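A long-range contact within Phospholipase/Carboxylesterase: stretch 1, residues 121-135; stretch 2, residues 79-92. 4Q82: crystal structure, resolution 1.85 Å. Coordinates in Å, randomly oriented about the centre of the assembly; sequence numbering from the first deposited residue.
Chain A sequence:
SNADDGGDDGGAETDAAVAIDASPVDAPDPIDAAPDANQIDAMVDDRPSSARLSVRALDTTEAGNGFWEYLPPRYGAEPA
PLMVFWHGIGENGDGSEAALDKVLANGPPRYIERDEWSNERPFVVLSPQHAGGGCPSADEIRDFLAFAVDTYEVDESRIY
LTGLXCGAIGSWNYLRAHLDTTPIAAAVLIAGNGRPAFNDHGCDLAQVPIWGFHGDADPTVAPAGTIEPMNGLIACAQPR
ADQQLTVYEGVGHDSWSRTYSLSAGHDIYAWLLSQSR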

# COMPACT_ATOMS: atom_id res chain seq x y z
N ARG A 121 -6.06 2.45 -14.70
CA ARG A 121 -6.12 2.29 -13.25
C ARG A 121 -6.87 3.44 -12.59
O ARG A 121 -6.50 4.61 -12.76
CB ARG A 121 -4.71 2.14 -12.69
CG ARG A 121 -4.10 0.82 -13.18
CD ARG A 121 -2.61 0.64 -12.78
NE ARG A 121 -2.10 -0.58 -13.41
CZ ARG A 121 -0.81 -0.91 -13.44
NH1 ARG A 121 0.08 -0.09 -12.89
NH2 ARG A 121 -0.41 -2.03 -14.03
N PRO A 122 -7.93 3.11 -11.84
CA PRO A 122 -8.87 4.15 -11.37
C PRO A 122 -8.54 4.76 -10.02
O PRO A 122 -9.30 5.64 -9.57
CB PRO A 122 -10.19 3.39 -11.29
CG PRO A 122 -9.77 2.00 -10.87
CD PRO A 122 -8.48 1.75 -11.66
N PHE A 123 -7.43 4.34 -9.40
CA PHE A 123 -7.07 4.78 -8.04
C PHE A 123 -6.56 6.21 -7.95
O PHE A 123 -5.70 6.62 -8.74
CB PHE A 123 -5.97 3.88 -7.45
CG PHE A 123 -6.15 2.41 -7.70
CD1 PHE A 123 -6.88 1.61 -6.83
CD2 PHE A 123 -5.52 1.80 -8.79
CE1 PHE A 123 -7.01 0.23 -7.04
CE2 PHE A 123 -5.63 0.45 -9.02
CZ PHE A 123 -6.37 -0.37 -8.14
N VAL A 124 -7.02 6.95 -6.94
CA VAL A 124 -6.18 7.98 -6.36
C VAL A 124 -5.02 7.25 -5.69
O VAL A 124 -5.26 6.31 -4.92
CB VAL A 124 -6.94 8.84 -5.33
CG1 VAL A 124 -5.98 9.75 -4.58
CG2 VAL A 124 -8.04 9.65 -6.03
N VAL A 125 -3.77 7.63 -5.99
CA VAL A 125 -2.62 6.98 -5.34
C VAL A 125 -1.84 8.00 -4.53
O VAL A 125 -1.33 8.98 -5.09
CB VAL A 125 -1.65 6.30 -6.36
CG1 VAL A 125 -0.53 5.54 -5.61
CG2 VAL A 125 -2.42 5.31 -7.25
N LEU A 126 -1.77 7.79 -3.22
CA LEU A 126 -1.01 8.68 -2.36
C LEU A 126 0.20 7.95 -1.79
O LEU A 126 0.07 6.84 -1.28
CB LEU A 126 -1.87 9.22 -1.21
CG LEU A 126 -3.18 9.87 -1.60
CD1 LEU A 126 -3.89 10.38 -0.34
CD2 LEU A 126 -2.95 11.03 -2.57
N SER A 127 1.36 8.59 -1.84
CA SER A 127 2.58 7.94 -1.38
C SER A 127 3.28 8.83 -0.36
O SER A 127 4.12 9.68 -0.72
CB SER A 127 3.51 7.65 -2.57
OG SER A 127 2.86 6.80 -3.53
N PRO A 128 2.93 8.67 0.93
CA PRO A 128 3.52 9.54 1.97
C PRO A 128 4.95 9.18 2.33
O PRO A 128 5.34 8.01 2.23
CB PRO A 128 2.60 9.31 3.18
CG PRO A 128 2.03 7.90 2.94
CD PRO A 128 1.84 7.83 1.45
N GLN A 129 5.73 10.17 2.77
CA GLN A 129 7.10 9.89 3.20
C GLN A 129 7.15 9.80 4.71
O GLN A 129 6.62 10.68 5.42
CB GLN A 129 8.07 10.98 2.72
CG GLN A 129 9.54 10.72 3.11
CD GLN A 129 10.49 11.58 2.29
OE1 GLN A 129 10.34 12.80 2.21
NE2 GLN A 129 11.47 10.94 1.65
N HIS A 130 7.79 8.75 5.19
CA HIS A 130 8.02 8.58 6.61
C HIS A 130 9.33 9.23 7.01
O HIS A 130 10.36 8.99 6.36
CB HIS A 130 8.04 7.09 6.97
CG HIS A 130 8.45 6.84 8.38
ND1 HIS A 130 7.68 7.24 9.46
CD2 HIS A 130 9.57 6.29 8.91
CE1 HIS A 130 8.31 6.93 10.58
NE2 HIS A 130 9.46 6.36 10.28
N ALA A 131 9.31 10.04 8.06
CA ALA A 131 10.49 10.74 8.54
C ALA A 131 11.08 9.99 9.73
O ALA A 131 10.34 9.35 10.47
CB ALA A 131 10.15 12.17 8.92
N GLY A 132 12.38 10.06 9.91
CA GLY A 132 12.98 9.35 11.04
C GLY A 132 13.71 8.09 10.62
O GLY A 132 14.01 7.91 9.43
N GLY A 133 14.00 7.21 11.57
CA GLY A 133 14.96 6.15 11.31
C GLY A 133 14.47 4.74 11.02
O GLY A 133 15.26 3.90 10.57
N GLY A 134 13.19 4.47 11.29
CA GLY A 134 12.66 3.11 11.22
C GLY A 134 11.40 3.05 10.37
O GLY A 134 11.26 3.84 9.42
N CYS A 135 10.47 2.14 10.71
CA CYS A 135 9.21 1.98 9.95
C CYS A 135 8.13 2.95 10.43
O CYS A 135 8.12 3.35 11.60
CB CYS A 135 8.66 0.55 10.08
SG CYS A 135 9.83 -0.77 9.59
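Stretch 2 (79-92) PAPLMVFWHGIGEN

Stretch 2 runs as an extended strand from Ala80 to Trp86, then turns through a loop that holds a short 3-10 segment at Ile89 and Gly90. Its strand lies beside the strand of stretch 1 that begins at Val124. The two are parallel neighbours in a sheet, with N-to-C directions 21° apart, a signed crossing angle of -21° and a closest axial approach of 4.8 Å.

Pro79 makes no contact. Ala80 points toward stretch 1, and its CB lies 4.0 Å from Val124 CG2. Pro81 packs its CG 3.8 Å from Pro122 CG. Its carbonyl opens the backbone ladder: Val124 N donates to Pro81 O at 2.9 Å.

Leu82 pairs with Val124, CA to CA 4.8 Å. Its side chain shares a sheet face with Val124 and Leu126, and Leu82 CD1 lies 3.9 Å from Val124 CG1 and 4.1 Å from Leu126 CG. Met83, a selenomethionine, uses both backbone polar groups, as a parallel strand allows. Met83 N donates to Val124 O at 2.8 Å, and Met83 O accepts from Leu126 N at 2.9 Å. Its side chain lies on the same face as Val125. The terminal methyl sits almost on the normal of the Phe123 ring, with Met83 CE 3.6 Å from the centroid of Phe123, a CH-pi contact.

Val84 pairs with Leu126, CA to CA 4.9 Å, and its CG1 touches Pro128 CD at 3.9 Å. Phe85 N donates to Leu126 O at 2.9 Å. Pro128 has no amide hydrogen to continue the ladder. Instead, water 1 donates to Phe85 O (2.7 Å from the water O) and to Pro128 O (2.8 Å from the water O), bridging the strands.

Trp86 offers a ring face to Pro128, whose CG lies 3.4 Å from the centroid of the six-membered ring of Trp86. His87 accepts a nearly straight hydrogen bond from the backbone, His130 N to His87 NE2, 2.9 Å. Its other nitrogen is held within the loop, His87 ND1 donating to Gly88 O at 2.7 Å.

Ile89 reaches the glycine-rich turn, with its CD1 3.8 Å from Gly134 CA. Gly90 makes no contact. Glu91 contributes its backbone: Gln129 NE2 donates to Glu91 O at 3.0 Å. Asn92 closes the contact. Its side-chain amide joins two points of the turn, Asn92 ND2 donating to Gly132 O at 3.0 Å and to Gly134 O at 2.9 Å.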

# COMPACT_ATOMS: atom_id res chain seq x y z
N PRO A 79 -16.78 9.09 -7.08
CA PRO A 79 -15.79 8.80 -6.03
C PRO A 79 -14.79 7.73 -6.50
O PRO A 79 -15.20 6.69 -7.01
CB PRO A 79 -16.65 8.30 -4.87
CG PRO A 79 -17.99 8.99 -5.08
CD PRO A 79 -18.17 9.03 -6.57
N ALA A 80 -13.50 8.00 -6.34
CA ALA A 80 -12.48 7.09 -6.85
C ALA A 80 -11.99 6.14 -5.77
O ALA A 80 -11.93 6.53 -4.61
CB ALA A 80 -11.31 7.87 -7.43
N PRO A 81 -11.63 4.91 -6.15
CA PRO A 81 -10.94 4.07 -5.16
C PRO A 81 -9.65 4.74 -4.72
O PRO A 81 -9.10 5.54 -5.47
CB PRO A 81 -10.66 2.76 -5.91
CG PRO A 81 -10.76 3.13 -7.37
CD PRO A 81 -11.76 4.24 -7.45
N LEU A 82 -9.20 4.44 -3.51
CA LEU A 82 -8.02 5.07 -2.95
C LEU A 82 -6.97 4.01 -2.65
O LEU A 82 -7.27 2.95 -2.08
CB LEU A 82 -8.34 5.84 -1.67
CG LEU A 82 -7.17 6.29 -0.80
CD1 LEU A 82 -6.36 7.35 -1.54
CD2 LEU A 82 -7.71 6.87 0.51
N MSE A 83 -5.73 4.30 -3.05
CA MSE A 83 -4.60 3.47 -2.68
C MSE A 83 -3.59 4.31 -1.94
O MSE A 83 -3.12 5.32 -2.46
CB MSE A 83 -3.95 2.84 -3.93
CG MSE A 83 -2.73 1.98 -3.62
SE MSE A 83 -1.77 1.45 -5.25
CE MSE A 83 -3.20 0.46 -6.14
N VAL A 84 -3.22 3.88 -0.73
CA VAL A 84 -2.16 4.58 -0.01
C VAL A 84 -0.98 3.62 0.07
O VAL A 84 -1.10 2.49 0.56
CB VAL A 84 -2.60 5.04 1.39
CG1 VAL A 84 -1.43 5.73 2.14
CG2 VAL A 84 -3.80 6.01 1.28
N PHE A 85 0.16 4.08 -0.45
CA PHE A 85 1.36 3.24 -0.55
C PHE A 85 2.45 3.75 0.39
O PHE A 85 2.76 4.96 0.39
CB PHE A 85 1.90 3.24 -1.99
CG PHE A 85 3.37 2.84 -2.08
CD1 PHE A 85 3.73 1.50 -1.93
CD2 PHE A 85 4.37 3.79 -2.26
CE1 PHE A 85 5.10 1.10 -1.99
CE2 PHE A 85 5.71 3.43 -2.31
CZ PHE A 85 6.09 2.07 -2.18
N TRP A 86 3.05 2.83 1.17
CA TRP A 86 4.13 3.17 2.11
C TRP A 86 5.46 2.56 1.67
O TRP A 86 5.59 1.33 1.52
CB TRP A 86 3.77 2.70 3.54
CG TRP A 86 2.58 3.40 4.05
CD1 TRP A 86 1.27 3.03 3.87
CD2 TRP A 86 2.56 4.61 4.81
NE1 TRP A 86 0.44 3.95 4.47
CE2 TRP A 86 1.21 4.93 5.05
CE3 TRP A 86 3.55 5.45 5.32
CZ2 TRP A 86 0.82 6.04 5.79
CZ3 TRP A 86 3.16 6.59 6.03
CH2 TRP A 86 1.81 6.86 6.28
N HIS A 87 6.46 3.43 1.49
CA HIS A 87 7.78 3.07 0.99
C HIS A 87 8.64 2.30 2.01
O HIS A 87 8.28 2.16 3.20
CB HIS A 87 8.49 4.36 0.56
CG HIS A 87 8.75 5.28 1.72
ND1 HIS A 87 9.78 5.06 2.61
CD2 HIS A 87 8.11 6.40 2.14
CE1 HIS A 87 9.77 6.02 3.54
NE2 HIS A 87 8.77 6.84 3.27
N GLY A 88 9.81 1.85 1.57
CA GLY A 88 10.72 1.16 2.45
C GLY A 88 11.71 2.08 3.15
O GLY A 88 11.79 3.28 2.86
N ILE A 89 12.51 1.52 4.05
CA ILE A 89 13.32 2.36 4.96
C ILE A 89 14.36 3.21 4.23
O ILE A 89 14.75 4.31 4.70
CB ILE A 89 13.99 1.46 6.04
CG1 ILE A 89 14.34 2.26 7.30
CG2 ILE A 89 15.19 0.70 5.46
CD1 ILE A 89 14.70 1.35 8.49
N GLY A 90 14.80 2.76 3.06
CA GLY A 90 15.80 3.49 2.31
C GLY A 90 15.29 4.83 1.83
O GLY A 90 16.06 5.75 1.51
N GLU A 91 13.98 4.96 1.77
CA GLU A 91 13.40 6.15 1.21
C GLU A 91 12.82 7.10 2.28
O GLU A 91 12.14 8.07 1.94
CB GLU A 91 12.33 5.76 0.17
CG GLU A 91 12.93 5.18 -1.11
CD GLU A 91 13.66 3.85 -0.92
OE1 GLU A 91 13.05 2.88 -0.44
OE2 GLU A 91 14.87 3.77 -1.24
N ASN A 92 13.12 6.83 3.56
CA ASN A 92 12.75 7.75 4.65
C ASN A 92 13.32 9.16 4.37
O ASN A 92 14.41 9.30 3.81
CB ASN A 92 13.28 7.28 6.02
CG ASN A 92 12.51 6.09 6.60
OD1 ASN A 92 11.61 5.52 5.96
ND2 ASN A 92 12.89 5.69 7.81
O HOH W 1 5.21 6.03 0.27
O HOH W 2 10.00 3.35 6.25